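Local coordinates for aminotransferase, class V family protein (Trichomonas vaginalis, PDB 5F8V), which probably catalyses the pyridoxal-phosphate-dependent transamination between O-phospho-L-serine and 2-oxoglutarate in serine biosynthesis, at residues L63-F69 and I187-V193. Residues are numbered along the deposited sequence; the frame is centred on the assembly and turned at random.
Sequences LQVPENF and ITQWEKV
Pro66 lays its ring over one face of the Trp190 indole, with CD 3.4 Å from the centroid of the five-membered ring and only 7° off its normal, a well-centred CH-pi contact. Val65 CA lies over the same face toward the six-membered ring's rim, 4.1 Å from Trp190 CZ2, while Val65 CG2 touches CH2 from beyond the rim. The opposite face of the indole receives CG2 of Ile187, from its own segment. Phe69 meets Trp190 in a T-shaped stack: the indole edge points at the phenyl face, ring centroids 5.1 Å apart and planes at 64°, with Trp190 CE3 lying 3.8 Å from Phe69 CZ. Phe69 CZ also reaches Trp190 O, at 3.5 Å, and Val193 O lies at the ring edge near its plane. With CG anti to its carbonyl carbon (chi1 -69°), Trp190 extends its indole across to 63-69. This loop links helix 46-63 to strand 69-75, an edge strand of the mixed sheet in the class-V aminotransferase fold, while 187-193 leads into strand 193-199; strand 209-215 lies between these two strands. At the helix end, Leu63 CD2 presses tightly on Ile187 CD1 at 3.5 Å, and a water bridges the backbones, donating to Leu63 O at 2.9 Å and accepting from Ile187 N at 2.7 Å. A Schellman motif with Gln64 as its positive-phi residue ends the helix, and a type I turn from Pro66 to Phe69 then brings the phenyl ring round to the indole. Arg60 binds the carbonyls of Val65 and Phe69 through NH1 and NH2, tying both back to the helix.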
loop_
_atom_site.group_PDB
_atom_site.type_symbol
_atom_site.label_atom_id
_atom_site.label_comp_id
_atom_site.label_asym_id
_atom_site.label_seq_id
_atom_site.Cartn_x
_atom_site.Cartn_y
_atom_site.Cartn_z
ATOM N N LEU A 63 -3.724 -22.522 -3.655
ATOM C CA LEU A 63 -4.827 -22.720 -2.703
ATOM C C LEU A 63 -5.991 -23.561 -3.220
ATOM O O LEU A 63 -6.840 -23.955 -2.432
ATOM C CB LEU A 63 -5.382 -21.369 -2.262
ATOM C CG LEU A 63 -4.680 -20.651 -1.120
ATOM C CD1 LEU A 63 -5.125 -19.194 -1.120
ATOM C CD2 LEU A 63 -4.987 -21.310 0.214
ATOM N N GLN A 64 -6.039 -23.820 -4.527
ATOM C CA GLN A 64 -7.218 -24.403 -5.176
ATOM C C GLN A 64 -8.458 -23.608 -4.795
ATOM O O GLN A 64 -9.453 -24.156 -4.320
ATOM C CB GLN A 64 -7.363 -25.900 -4.851
ATOM C CG GLN A 64 -6.240 -26.762 -5.415
ATOM C CD GLN A 64 -6.256 -26.810 -6.935
ATOM O OE1 GLN A 64 -6.991 -27.604 -7.531
ATOM N NE2 GLN A 64 -5.444 -25.960 -7.574
ATOM N N VAL A 65 -8.376 -22.297 -5.007
ATOM C CA VAL A 65 -9.494 -21.413 -4.750
ATOM C C VAL A 65 -10.572 -21.750 -5.794
ATOM O O VAL A 65 -10.305 -21.651 -6.984
ATOM C CB VAL A 65 -9.112 -19.916 -4.858
ATOM C CG1 VAL A 65 -10.320 -19.047 -4.550
ATOM C CG2 VAL A 65 -7.937 -19.568 -3.935
ATOM N N PRO A 66 -11.783 -22.145 -5.353
ATOM C CA PRO A 66 -12.832 -22.444 -6.345
ATOM C C PRO A 66 -13.278 -21.221 -7.163
ATOM O O PRO A 66 -13.100 -20.079 -6.734
ATOM C CB PRO A 66 -13.987 -22.988 -5.493
ATOM C CG PRO A 66 -13.406 -23.297 -4.150
ATOM C CD PRO A 66 -12.265 -22.348 -3.974
ATOM N N GLU A 67 -13.867 -21.475 -8.330
ATOM C CA GLU A 67 -14.185 -20.413 -9.288
ATOM C C GLU A 67 -15.344 -19.490 -8.877
ATOM O O GLU A 67 -15.541 -18.449 -9.501
ATOM C CB GLU A 67 -14.455 -20.993 -10.689
ATOM C CG GLU A 67 -13.323 -21.835 -11.278
ATOM C CD GLU A 67 -12.014 -21.081 -11.504
ATOM O OE1 GLU A 67 -10.969 -21.760 -11.624
ATOM O OE2 GLU A 67 -12.007 -19.832 -11.582
ATOM N N ASN A 68 -16.094 -19.839 -7.835
ATOM C CA ASN A 68 -17.062 -18.888 -7.239
ATOM C C ASN A 68 -16.432 -17.844 -6.286
ATOM O O ASN A 68 -17.159 -17.107 -5.616
ATOM C CB ASN A 68 -18.224 -19.626 -6.545
ATOM C CG ASN A 68 -17.767 -20.505 -5.395
ATOM O OD1 ASN A 68 -16.712 -21.120 -5.471
ATOM N ND2 ASN A 68 -18.576 -20.600 -4.348
ATOM N N PHE A 69 -15.099 -17.776 -6.239
ATOM C CA PHE A 69 -14.382 -16.754 -5.481
ATOM C C PHE A 69 -13.556 -15.857 -6.391
ATOM O O PHE A 69 -12.876 -16.345 -7.275
ATOM C CB PHE A 69 -13.461 -17.413 -4.456
ATOM C CG PHE A 69 -14.191 -18.070 -3.335
ATOM C CD1 PHE A 69 -14.308 -17.444 -2.095
ATOM C CD2 PHE A 69 -14.775 -19.315 -3.513
ATOM C CE1 PHE A 69 -14.984 -18.059 -1.051
ATOM C CE2 PHE A 69 -15.465 -19.930 -2.477
ATOM C CZ PHE A 69 -15.569 -19.298 -1.242
ATOM N N ILE A 187 -6.365 -24.801 2.555
ATOM C CA ILE A 187 -7.671 -24.347 3.002
ATOM C C ILE A 187 -8.707 -25.270 2.365
ATOM O O ILE A 187 -8.674 -25.480 1.158
ATOM C CB ILE A 187 -7.919 -22.875 2.602
ATOM C CG1 ILE A 187 -7.004 -21.946 3.417
ATOM C CG2 ILE A 187 -9.377 -22.493 2.818
ATOM C CD1 ILE A 187 -6.972 -20.509 2.927
ATOM N N THR A 188 -9.598 -25.823 3.188
ATOM C CA THR A 188 -10.755 -26.606 2.736
ATOM C C THR A 188 -12.044 -25.956 3.254
ATOM O O THR A 188 -12.010 -24.909 3.923
ATOM C CB THR A 188 -10.680 -28.063 3.246
ATOM O OG1 THR A 188 -10.646 -28.068 4.681
ATOM C CG2 THR A 188 -9.440 -28.761 2.703
ATOM N N GLN A 189 -13.177 -26.572 2.920
ATOM C CA GLN A 189 -14.491 -26.119 3.368
ATOM C C GLN A 189 -14.789 -24.694 2.896
ATOM O O GLN A 189 -15.237 -23.843 3.668
ATOM C CB GLN A 189 -14.631 -26.244 4.894
ATOM C CG GLN A 189 -14.380 -27.639 5.454
ATOM C CD GLN A 189 -14.632 -27.687 6.954
ATOM O OE1 GLN A 189 -14.044 -26.921 7.716
ATOM N NE2 GLN A 189 -15.527 -28.574 7.384
ATOM N N TRP A 190 -14.540 -24.449 1.614
ATOM C CA TRP A 190 -14.824 -23.153 0.990
ATOM C C TRP A 190 -16.303 -22.747 1.082
ATOM O O TRP A 190 -16.613 -21.559 1.165
ATOM C CB TRP A 190 -14.350 -23.135 -0.475
ATOM C CG TRP A 190 -12.854 -23.162 -0.612
ATOM C CD1 TRP A 190 -12.072 -24.252 -0.859
ATOM C CD2 TRP A 190 -11.960 -22.051 -0.485
ATOM N NE1 TRP A 190 -10.752 -23.891 -0.895
ATOM C CE2 TRP A 190 -10.654 -22.545 -0.675
ATOM C CE3 TRP A 190 -12.138 -20.683 -0.232
ATOM C CZ2 TRP A 190 -9.525 -21.719 -0.618
ATOM C CZ3 TRP A 190 -11.021 -19.860 -0.180
ATOM C CH2 TRP A 190 -9.731 -20.380 -0.371
ATOM N N GLU A 191 -17.206 -23.731 1.108
ATOM C CA GLU A 191 -18.639 -23.478 1.320
ATOM C C GLU A 191 -18.999 -22.670 2.588
ATOM O O GLU A 191 -20.068 -22.064 2.636
ATOM C CB GLU A 191 -19.449 -24.796 1.293
ATOM C CG GLU A 191 -19.250 -25.748 2.477
ATOM C CD GLU A 191 -18.075 -26.708 2.326
ATOM O OE1 GLU A 191 -17.284 -26.579 1.368
ATOM O OE2 GLU A 191 -17.938 -27.601 3.181
ATOM N N LYS A 192 -18.125 -22.686 3.596
ATOM C CA LYS A 192 -18.320 -21.918 4.844
ATOM C C LYS A 192 -17.875 -20.458 4.769
ATOM O O LYS A 192 -18.146 -19.681 5.702
ATOM C CB LYS A 192 -17.525 -22.563 5.991
ATOM C CG LYS A 192 -17.871 -24.003 6.302
ATOM C CD LYS A 192 -16.948 -24.547 7.381
ATOM C CE LYS A 192 -17.406 -25.917 7.858
ATOM N NZ LYS A 192 -18.677 -25.857 8.627
ATOM N N VAL A 193 -17.174 -20.097 3.686
ATOM C CA VAL A 193 -16.371 -18.879 3.612
ATOM C C VAL A 193 -17.032 -17.785 2.762
ATOM O O VAL A 193 -17.312 -17.986 1.571
ATOM C CB VAL A 193 -14.981 -19.189 3.006
ATOM C CG1 VAL A 193 -14.138 -17.915 2.876
ATOM C CG2 VAL A 193 -14.249 -20.239 3.830
HETATM O O HOH W 1 -5.695 -25.085 -0.071
#